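Long-range contacts in probable acetolactate synthase isozyme III (Small subunit) (Nitrosomonas europaea ATCC 19718, PDB 2PC6), which is probably the small subunit of a two-component enzyme, built from two ACT-type domains and assembled as a dimer: residues E87-K92 with I148-V153; L9-E14 with S46-V51; V91-V96 with E120-E125. All coordinates share one frame; numbering follows the deposited sequence.

Interaction 1 (E87-K92 with I148-V153)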
loop_
_atom_site.group_PDB
_atom_site.type_symbol
_atom_site.label_atom_id
_atom_site.label_comp_id
_atom_site.label_asym_id
_atom_site.label_seq_id
_atom_site.Cartn_x
_atom_site.Cartn_y
_atom_site.Cartn_z
ATOM N N GLU A 87 -6.760 -0.153 -4.686
ATOM C CA GLU A 87 -5.403 0.284 -4.638
ATOM C C GLU A 87 -5.397 1.787 -4.698
ATOM O O GLU A 87 -6.309 2.394 -5.276
ATOM C CB GLU A 87 -4.686 -0.277 -5.842
ATOM C CG GLU A 87 -3.167 -0.184 -5.724
ATOM C CD GLU A 87 -2.489 -0.921 -6.876
ATOM O OE1 GLU A 87 -3.229 -1.549 -7.718
ATOM O OE2 GLU A 87 -1.227 -0.873 -6.929
ATOM N N LEU A 88 -4.383 2.390 -4.099
ATOM C CA LEU A 88 -4.160 3.823 -4.270
ATOM C C LEU A 88 -2.896 4.105 -5.080
ATOM O O LEU A 88 -1.880 3.431 -4.956
ATOM C CB LEU A 88 -4.131 4.550 -2.911
ATOM C CG LEU A 88 -3.941 6.086 -2.938
ATOM C CD1 LEU A 88 -4.704 6.748 -1.820
ATOM C CD2 LEU A 88 -2.504 6.343 -2.725
HETATM N N MSE A 89 -2.959 5.122 -5.900
HETATM C CA MSE A 89 -1.851 5.487 -6.731
HETATM C C MSE A 89 -1.710 7.000 -6.819
HETATM O O MSE A 89 -2.690 7.745 -6.941
HETATM C CB MSE A 89 -2.053 4.878 -8.099
HETATM C CG MSE A 89 -1.129 5.375 -9.134
HETATM SE SE MSE A 89 -1.369 4.333 -10.809
HETATM C CE MSE A 89 -3.118 5.032 -11.352
ATOM N N LEU A 90 -0.460 7.422 -6.778
ATOM C CA LEU A 90 -0.033 8.781 -7.021
ATOM C C LEU A 90 0.825 8.837 -8.310
ATOM O O LEU A 90 1.906 8.216 -8.390
ATOM C CB LEU A 90 0.816 9.234 -5.833
ATOM C CG LEU A 90 0.296 10.221 -4.788
ATOM C CD1 LEU A 90 -1.176 10.083 -4.440
ATOM C CD2 LEU A 90 1.159 10.131 -3.552
ATOM N N VAL A 91 0.357 9.619 -9.285
ATOM C CA VAL A 91 1.000 9.756 -10.579
ATOM C C VAL A 91 1.399 11.206 -10.776
ATOM O O VAL A 91 0.520 12.099 -10.855
ATOM C CB VAL A 91 -0.006 9.448 -11.689
ATOM C CG1 VAL A 91 0.693 9.390 -12.990
ATOM C CG2 VAL A 91 -0.654 8.152 -11.411
ATOM N N LYS A 92 2.702 11.465 -10.878
ATOM C CA LYS A 92 3.142 12.842 -11.150
ATOM C C LYS A 92 3.396 12.987 -12.641
ATOM O O LYS A 92 4.160 12.223 -13.199
ATOM C CB LYS A 92 4.381 13.197 -10.317
ATOM C CG LYS A 92 5.066 14.478 -10.705
ATOM C CD LYS A 92 6.399 14.679 -9.934
ATOM C CE LYS A 92 6.125 14.716 -8.432
ATOM N NZ LYS A 92 7.374 14.780 -7.630
ATOM N N ILE A 148 5.626 7.607 -10.346
ATOM C CA ILE A 148 4.385 6.986 -9.886
ATOM C C ILE A 148 4.656 6.278 -8.554
ATOM O O ILE A 148 5.682 5.624 -8.407
ATOM C CB ILE A 148 3.948 5.911 -10.908
ATOM C CG1 ILE A 148 3.146 6.543 -12.028
ATOM C CG2 ILE A 148 3.154 4.752 -10.263
ATOM C CD1 ILE A 148 2.744 5.444 -13.052
ATOM N N ALA A 149 3.742 6.431 -7.593
ATOM C CA ALA A 149 3.793 5.708 -6.334
ATOM C C ALA A 149 2.416 5.138 -6.075
ATOM O O ALA A 149 1.406 5.841 -5.987
ATOM C CB ALA A 149 4.255 6.571 -5.209
ATOM N N ARG A 150 2.435 3.828 -5.934
ATOM C CA ARG A 150 1.308 2.980 -6.105
ATOM C C ARG A 150 1.425 2.013 -4.964
ATOM O O ARG A 150 2.476 1.388 -4.782
ATOM C CB ARG A 150 1.464 2.307 -7.458
ATOM C CG ARG A 150 0.545 1.167 -7.725
ATOM C CD ARG A 150 0.665 0.723 -9.162
ATOM N NE ARG A 150 -0.437 -0.170 -9.471
ATOM C CZ ARG A 150 -0.912 -0.371 -10.697
ATOM N NH1 ARG A 150 -0.372 0.268 -11.730
ATOM N NH2 ARG A 150 -1.947 -1.187 -10.893
ATOM N N THR A 151 0.354 1.921 -4.170
ATOM C CA THR A 151 0.406 1.322 -2.825
ATOM C C THR A 151 0.329 -0.178 -2.817
ATOM O O THR A 151 0.482 -0.781 -1.740
ATOM C CB THR A 151 -0.770 1.709 -1.889
ATOM O OG1 THR A 151 -2.025 1.350 -2.503
ATOM C CG2 THR A 151 -0.730 3.139 -1.537
ATOM N N GLY A 152 0.043 -0.785 -3.969
ATOM C CA GLY A 152 -0.257 -2.210 -3.952
ATOM C C GLY A 152 -1.596 -2.481 -3.275
ATOM O O GLY A 152 -2.040 -1.730 -2.396
ATOM N N VAL A 153 -2.238 -3.558 -3.719
ATOM C CA VAL A 153 -3.603 -3.893 -3.361
ATOM C C VAL A 153 -3.840 -4.027 -1.875
ATOM O O VAL A 153 -2.990 -4.478 -1.107
ATOM C CB VAL A 153 -4.052 -5.210 -4.012
ATOM C CG1 VAL A 153 -5.391 -5.665 -3.409
ATOM C CG2 VAL A 153 -4.205 -5.033 -5.524
#
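E87 and R150 join by their charged ends, and E87 gives up more surface than any other residue here, 109 Å². Its CG stands anti to the backbone N (chi1 -165°) and the chain continues extended toward R150, where carboxylate and guanidinium planes are turned 54° apart. OE2 of E87 forms a salt bridge with NE of R150 at the guanidinium edge, although OE2 is doubtfully placed; NH2 of R150 adds a weak bond to OE1 of E87 at 3.4 Å. That same NH2 has its stronger partner in D134 of helix 130-139, linking sheet to helix. Strands 83-94 and 145-157, the first and last of a beta-alpha-beta-beta-alpha-beta unit, lie antiparallel in the four-stranded sheet of an ACT domain. I148 packs beside V91 on the face that R150 shares, CG1 of each residue 3.9 Å apart and the two side chains pointing the same way; L133 and L137 pack on this face. Between these pairs, L90 and A149 exchange backbone bonds, L90 N to A149 O at 2.6 Å and A149 N to L90 O at 2.7 Å. Nearer E87, T151 N donates to L88 O, while L88 N turns to the T151 side chain and bonds OG1 at 3.0 Å.

Interaction 2 (L9-E14 with S46-V51)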
loop_
_atom_site.group_PDB
_atom_site.type_symbol
_atom_site.label_atom_id
_atom_site.label_comp_id
_atom_site.label_asym_id
_atom_site.label_seq_id
_atom_site.Cartn_x
_atom_site.Cartn_y
_atom_site.Cartn_z
ATOM N N LEU A 9 -2.762 -12.133 4.732
ATOM C CA LEU A 9 -2.296 -12.796 5.931
ATOM C C LEU A 9 -2.169 -11.885 7.141
ATOM O O LEU A 9 -2.020 -10.662 7.016
ATOM C CB LEU A 9 -1.036 -13.630 5.661
ATOM C CG LEU A 9 0.172 -13.042 4.943
ATOM C CD1 LEU A 9 1.041 -12.432 6.007
ATOM C CD2 LEU A 9 0.974 -14.121 4.233
ATOM N N LEU A 10 -2.335 -12.515 8.300
ATOM C CA LEU A 10 -2.132 -11.907 9.573
ATOM C C LEU A 10 -0.739 -12.278 10.085
ATOM O O LEU A 10 -0.333 -13.446 10.082
ATOM C CB LEU A 10 -3.201 -12.374 10.563
ATOM C CG LEU A 10 -4.565 -11.666 10.675
ATOM C CD1 LEU A 10 -5.362 -12.274 11.795
ATOM C CD2 LEU A 10 -4.505 -10.128 10.844
HETATM N N MSE A 11 0.008 -11.286 10.525
HETATM C CA MSE A 11 1.275 -11.614 11.130
HETATM C C MSE A 11 1.701 -10.751 12.269
HETATM O O MSE A 11 1.277 -9.604 12.389
HETATM C CB MSE A 11 2.377 -11.679 10.093
HETATM C CG MSE A 11 2.343 -10.637 9.030
HETATM SE SE MSE A 11 4.212 -10.520 8.591
HETATM C CE MSE A 11 4.709 -8.638 9.350
ATOM N N GLU A 12 2.533 -11.351 13.116
ATOM C CA GLU A 12 3.232 -10.669 14.198
ATOM C C GLU A 12 3.858 -9.362 13.726
ATOM O O GLU A 12 4.766 -9.363 12.889
ATOM C CB GLU A 12 4.324 -11.578 14.783
ATOM C CG GLU A 12 3.867 -12.995 15.265
ATOM C CD GLU A 12 2.874 -13.006 16.461
ATOM O OE1 GLU A 12 2.297 -11.957 16.855
ATOM O OE2 GLU A 12 2.666 -14.102 17.013
ATOM N N ASN A 13 3.357 -8.244 14.250
ATOM C CA ASN A 13 3.928 -6.943 13.945
ATOM C C ASN A 13 5.282 -6.752 14.658
ATOM O O ASN A 13 5.431 -5.964 15.631
ATOM C CB ASN A 13 2.934 -5.837 14.274
ATOM C CG ASN A 13 3.435 -4.469 13.867
ATOM O OD1 ASN A 13 4.351 -4.320 13.033
ATOM N ND2 ASN A 13 2.853 -3.460 14.465
ATOM N N GLU A 14 6.274 -7.488 14.176
ATOM C CA GLU A 14 7.590 -7.483 14.827
ATOM C C GLU A 14 8.734 -7.435 13.805
ATOM O O GLU A 14 8.524 -7.670 12.604
ATOM C CB GLU A 14 7.746 -8.664 15.808
ATOM C CG GLU A 14 7.677 -10.020 15.131
ATOM C CD GLU A 14 7.773 -11.201 16.088
ATOM O OE1 GLU A 14 7.549 -11.033 17.303
ATOM O OE2 GLU A 14 8.070 -12.317 15.618
ATOM N N SER A 46 -0.208 -7.452 12.176
ATOM C CA SER A 46 -0.322 -6.689 10.941
ATOM C C SER A 46 -1.017 -7.509 9.886
ATOM O O SER A 46 -1.041 -8.727 9.962
ATOM C CB SER A 46 1.073 -6.271 10.463
ATOM O OG SER A 46 1.615 -5.247 11.302
ATOM N N ARG A 47 -1.584 -6.832 8.896
ATOM C CA ARG A 47 -2.347 -7.484 7.829
ATOM C C ARG A 47 -1.580 -7.280 6.547
ATOM O O ARG A 47 -1.249 -6.169 6.150
ATOM C CB ARG A 47 -3.763 -6.882 7.728
ATOM C CG ARG A 47 -4.618 -7.302 6.505
ATOM C CD ARG A 47 -5.280 -8.628 6.774
ATOM N NE ARG A 47 -6.152 -9.125 5.699
ATOM C CZ ARG A 47 -7.471 -9.296 5.815
ATOM N NH1 ARG A 47 -8.104 -8.974 6.934
ATOM N NH2 ARG A 47 -8.168 -9.788 4.811
HETATM N N MSE A 48 -1.251 -8.368 5.901
HETATM C CA MSE A 48 -0.506 -8.236 4.689
HETATM C C MSE A 48 -1.361 -8.689 3.556
HETATM O O MSE A 48 -2.037 -9.719 3.643
HETATM C CB MSE A 48 0.752 -9.072 4.739
HETATM C CG MSE A 48 1.580 -8.994 3.477
HETATM SE SE MSE A 48 3.283 -10.008 3.683
HETATM C CE MSE A 48 4.035 -9.063 5.290
ATOM N N THR A 49 -1.308 -7.913 2.487
ATOM C CA THR A 49 -1.904 -8.314 1.252
ATOM C C THR A 49 -0.786 -8.402 0.233
ATOM O O THR A 49 -0.136 -7.411 -0.073
ATOM C CB THR A 49 -2.969 -7.311 0.779
ATOM O OG1 THR A 49 -3.911 -7.092 1.839
ATOM C CG2 THR A 49 -3.670 -7.858 -0.406
ATOM N N LEU A 50 -0.610 -9.590 -0.299
ATOM C CA LEU A 50 0.411 -9.845 -1.235
ATOM C C LEU A 50 -0.176 -10.403 -2.553
ATOM O O LEU A 50 -1.073 -11.264 -2.540
ATOM C CB LEU A 50 1.303 -10.880 -0.586
ATOM C CG LEU A 50 2.575 -11.293 -1.262
ATOM C CD1 LEU A 50 3.349 -11.972 -0.182
ATOM C CD2 LEU A 50 2.259 -12.267 -2.405
ATOM N N VAL A 51 0.319 -9.918 -3.686
ATOM C CA VAL A 51 -0.128 -10.429 -4.966
ATOM C C VAL A 51 1.009 -11.208 -5.585
ATOM O O VAL A 51 2.123 -10.707 -5.687
ATOM C CB VAL A 51 -0.519 -9.300 -5.945
ATOM C CG1 VAL A 51 -0.793 -9.867 -7.324
ATOM C CG2 VAL A 51 -1.696 -8.524 -5.418
HETATM O O HOH W 1 3.442 -3.482 10.338
#
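S46 meets M11 through two backbone bonds: S46 N donates to M11 O at 2.6 Å, and M11 N donates back to S46 O. The serine hydroxyl lies anti to the carbonyl carbon (chi1 -72°), near N13. OG of S46 and OD1 of N13 do not bond directly; a water 2.7 Å from S46 OG lies within bonding distance of N13 OD1 as well and may bridge the two, and OD1 of N13 is also bonded by N31 of the second subunit. At R47 the side chains change face. CD of R47 approaches CD2 of L10 at 4.4 Å, while the guanidinium reaches on to S8 and to E147 of the second subunit. M48 returns to the face of S46 and pairs with L9 by two further backbone bonds. CB of M48 packs on CD1 of L9 at 3.6 Å, the side chains alongside each other. Its chain then bends at the selenium, which takes CE of M48 to within 3.6 Å of SE of M11, both residues being selenomethionines. The chemistry is thus divided: M11 and M48 pack the ACT-domain sheet against helix 17-28, with L9 alongside M48, whereas N13 and R47 carry polar bonds to the second subunit.

Interaction 3 (V91-V96 with E120-E125)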
loop_
_atom_site.group_PDB
_atom_site.type_symbol
_atom_site.label_atom_id
_atom_site.label_comp_id
_atom_site.label_asym_id
_atom_site.label_seq_id
_atom_site.Cartn_x
_atom_site.Cartn_y
_atom_site.Cartn_z
ATOM N N VAL A 91 0.357 9.619 -9.285
ATOM C CA VAL A 91 1.000 9.756 -10.579
ATOM C C VAL A 91 1.399 11.206 -10.776
ATOM O O VAL A 91 0.520 12.099 -10.855
ATOM C CB VAL A 91 -0.006 9.448 -11.689
ATOM C CG1 VAL A 91 0.693 9.390 -12.990
ATOM C CG2 VAL A 91 -0.654 8.152 -11.411
ATOM N N LYS A 92 2.702 11.465 -10.878
ATOM C CA LYS A 92 3.142 12.842 -11.150
ATOM C C LYS A 92 3.396 12.987 -12.641
ATOM O O LYS A 92 4.160 12.223 -13.199
ATOM C CB LYS A 92 4.381 13.197 -10.317
ATOM C CG LYS A 92 5.066 14.478 -10.705
ATOM C CD LYS A 92 6.399 14.679 -9.934
ATOM C CE LYS A 92 6.125 14.716 -8.432
ATOM N NZ LYS A 92 7.374 14.780 -7.630
ATOM N N VAL A 93 2.741 13.959 -13.268
ATOM C CA VAL A 93 2.709 14.094 -14.708
ATOM C C VAL A 93 3.119 15.488 -15.107
ATOM O O VAL A 93 2.818 16.465 -14.416
ATOM C CB VAL A 93 1.272 13.857 -15.309
ATOM C CG1 VAL A 93 0.872 12.411 -15.223
ATOM C CG2 VAL A 93 0.209 14.787 -14.617
ATOM N N ARG A 94 3.814 15.556 -16.231
ATOM C CA ARG A 94 4.215 16.764 -16.859
ATOM C C ARG A 94 2.945 17.328 -17.470
ATOM O O ARG A 94 2.213 16.615 -18.151
ATOM C CB ARG A 94 5.254 16.394 -17.929
ATOM C CG ARG A 94 5.676 17.480 -18.933
ATOM C CD ARG A 94 6.329 18.699 -18.284
ATOM N NE ARG A 94 7.578 18.465 -17.567
ATOM C CZ ARG A 94 7.778 18.802 -16.298
ATOM N NH1 ARG A 94 6.785 19.343 -15.599
ATOM N NH2 ARG A 94 8.949 18.587 -15.710
ATOM N N ALA A 95 2.654 18.595 -17.213
ATOM C CA ALA A 95 1.416 19.147 -17.691
ATOM C C ALA A 95 1.624 20.589 -18.091
ATOM O O ALA A 95 1.489 21.477 -17.262
ATOM C CB ALA A 95 0.274 18.994 -16.628
ATOM N N VAL A 96 1.940 20.793 -19.369
ATOM C CA VAL A 96 2.133 22.113 -19.943
ATOM C C VAL A 96 1.311 22.281 -21.238
ATOM O O VAL A 96 1.103 21.308 -21.991
ATOM C CB VAL A 96 3.664 22.447 -20.154
ATOM C CG1 VAL A 96 4.558 21.641 -19.188
ATOM C CG2 VAL A 96 4.118 22.211 -21.593
ATOM N N GLU A 120 3.763 23.592 -14.410
ATOM C CA GLU A 120 4.218 22.626 -15.395
ATOM C C GLU A 120 3.929 21.200 -14.983
ATOM O O GLU A 120 4.203 20.264 -15.734
ATOM C CB GLU A 120 5.718 22.776 -15.608
ATOM C CG GLU A 120 6.158 24.087 -16.288
ATOM C CD GLU A 120 6.288 25.287 -15.332
ATOM O OE1 GLU A 120 6.482 25.055 -14.119
ATOM O OE2 GLU A 120 6.205 26.466 -15.803
ATOM N N LEU A 121 3.407 21.005 -13.778
ATOM C CA LEU A 121 3.062 19.638 -13.363
ATOM C C LEU A 121 1.795 19.440 -12.513
ATOM O O LEU A 121 1.268 20.383 -11.923
ATOM C CB LEU A 121 4.279 18.952 -12.749
ATOM C CG LEU A 121 4.717 19.168 -11.320
ATOM C CD1 LEU A 121 3.768 18.468 -10.304
ATOM C CD2 LEU A 121 6.137 18.590 -11.185
ATOM N N TYR A 122 1.306 18.204 -12.473
ATOM C CA TYR A 122 0.249 17.821 -11.555
ATOM C C TYR A 122 0.660 16.544 -10.856
ATOM O O TYR A 122 1.286 15.659 -11.489
ATOM C CB TYR A 122 -1.015 17.482 -12.315
ATOM C CG TYR A 122 -1.779 18.606 -12.979
ATOM C CD1 TYR A 122 -1.912 19.851 -12.382
ATOM C CD2 TYR A 122 -2.442 18.377 -14.179
ATOM C CE1 TYR A 122 -2.667 20.820 -12.966
ATOM C CE2 TYR A 122 -3.180 19.334 -14.771
ATOM C CZ TYR A 122 -3.287 20.557 -14.167
ATOM O OH TYR A 122 -4.041 21.515 -14.766
ATOM N N THR A 123 0.278 16.403 -9.585
ATOM C CA THR A 123 0.304 15.092 -8.999
ATOM C C THR A 123 -1.111 14.648 -8.789
ATOM O O THR A 123 -1.863 15.323 -8.090
ATOM C CB THR A 123 1.089 15.038 -7.730
ATOM O OG1 THR A 123 2.434 15.328 -8.056
ATOM C CG2 THR A 123 1.089 13.622 -7.163
ATOM N N ILE A 124 -1.478 13.529 -9.419
ATOM C CA ILE A 124 -2.870 13.014 -9.397
ATOM C C ILE A 124 -3.041 11.817 -8.473
ATOM O O ILE A 124 -2.254 10.889 -8.520
ATOM C CB ILE A 124 -3.326 12.634 -10.827
ATOM C CG1 ILE A 124 -3.182 13.863 -11.753
ATOM C CG2 ILE A 124 -4.769 12.157 -10.820
ATOM C CD1 ILE A 124 -3.326 13.591 -13.254
ATOM N N GLU A 125 -4.081 11.840 -7.642
ATOM C CA GLU A 125 -4.362 10.746 -6.738
ATOM C C GLU A 125 -5.524 9.913 -7.273
ATOM O O GLU A 125 -6.597 10.450 -7.544
ATOM C CB GLU A 125 -4.727 11.332 -5.406
ATOM C CG GLU A 125 -5.023 10.326 -4.328
ATOM C CD GLU A 125 -6.052 10.869 -3.340
ATOM O OE1 GLU A 125 -5.806 11.854 -2.569
ATOM O OE2 GLU A 125 -7.159 10.295 -3.349
#
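E120 O is gripped by two donors from R94 and A95, which come to it from opposite faces of its carbonyl plane. NH1 of R94 lies 2.7 Å from E120 O and 64° out of that plane, although the oxygen itself sits in the plane of the guanidinium. A95 N lies at the same distance, 2.7 Å, from E120 O and 45° out. The R94 chain is bent at chi2 and chi3, and its end comes near E120. Further along, V93 and Y122 exchange backbone bonds, as do V91 and I124. On the face of V93, its CG2 rests at the edge of the Y122 ring, 3.7 Å from Y122 CB, and reaches CD1 of I124 at 4.0 Å. CB of A95 joins them, 3.7 Å from CD2 of Y122. M103 and A107 of helix 98-109 pack on this group. Across the sheet, the aliphatic part of K92 passes T123, CB to OG1 3.7 Å, and L121; its NZ ends in a salt bridge with E147. One shell further out, T118 OG1 accepts from the N-H groups of E120 and L121 at the tight turn between strands 113-118 and 121-128. R94 NH2 pairs with E160 of the second subunit. The positive guanidinium probably polarises the E120 carbonyl, and the arginine joins this end of the sheet to the dimer partner.

In the fold
From the N terminus, interaction 2 comes first: it closes a loop of 31 residues holding helix 17-28 and strand 34-39, and joins the first and third strands of the first ACT-type domain. Interaction 3 makes the equivalent pairing in the second domain, around helix 98-109 and strand 113-118. Interaction 1 starts on the same strand, 83-94, but closes on the last strand, so its longer loop encloses that of interaction 3; the two share V91 and K92 and place 83-94 between its neighbours. Interactions 1 and 2 touch at V153 and T49, one of the places where the two domains meet, whereas interactions 2 and 3 lie about 33 Å apart, centre to centre.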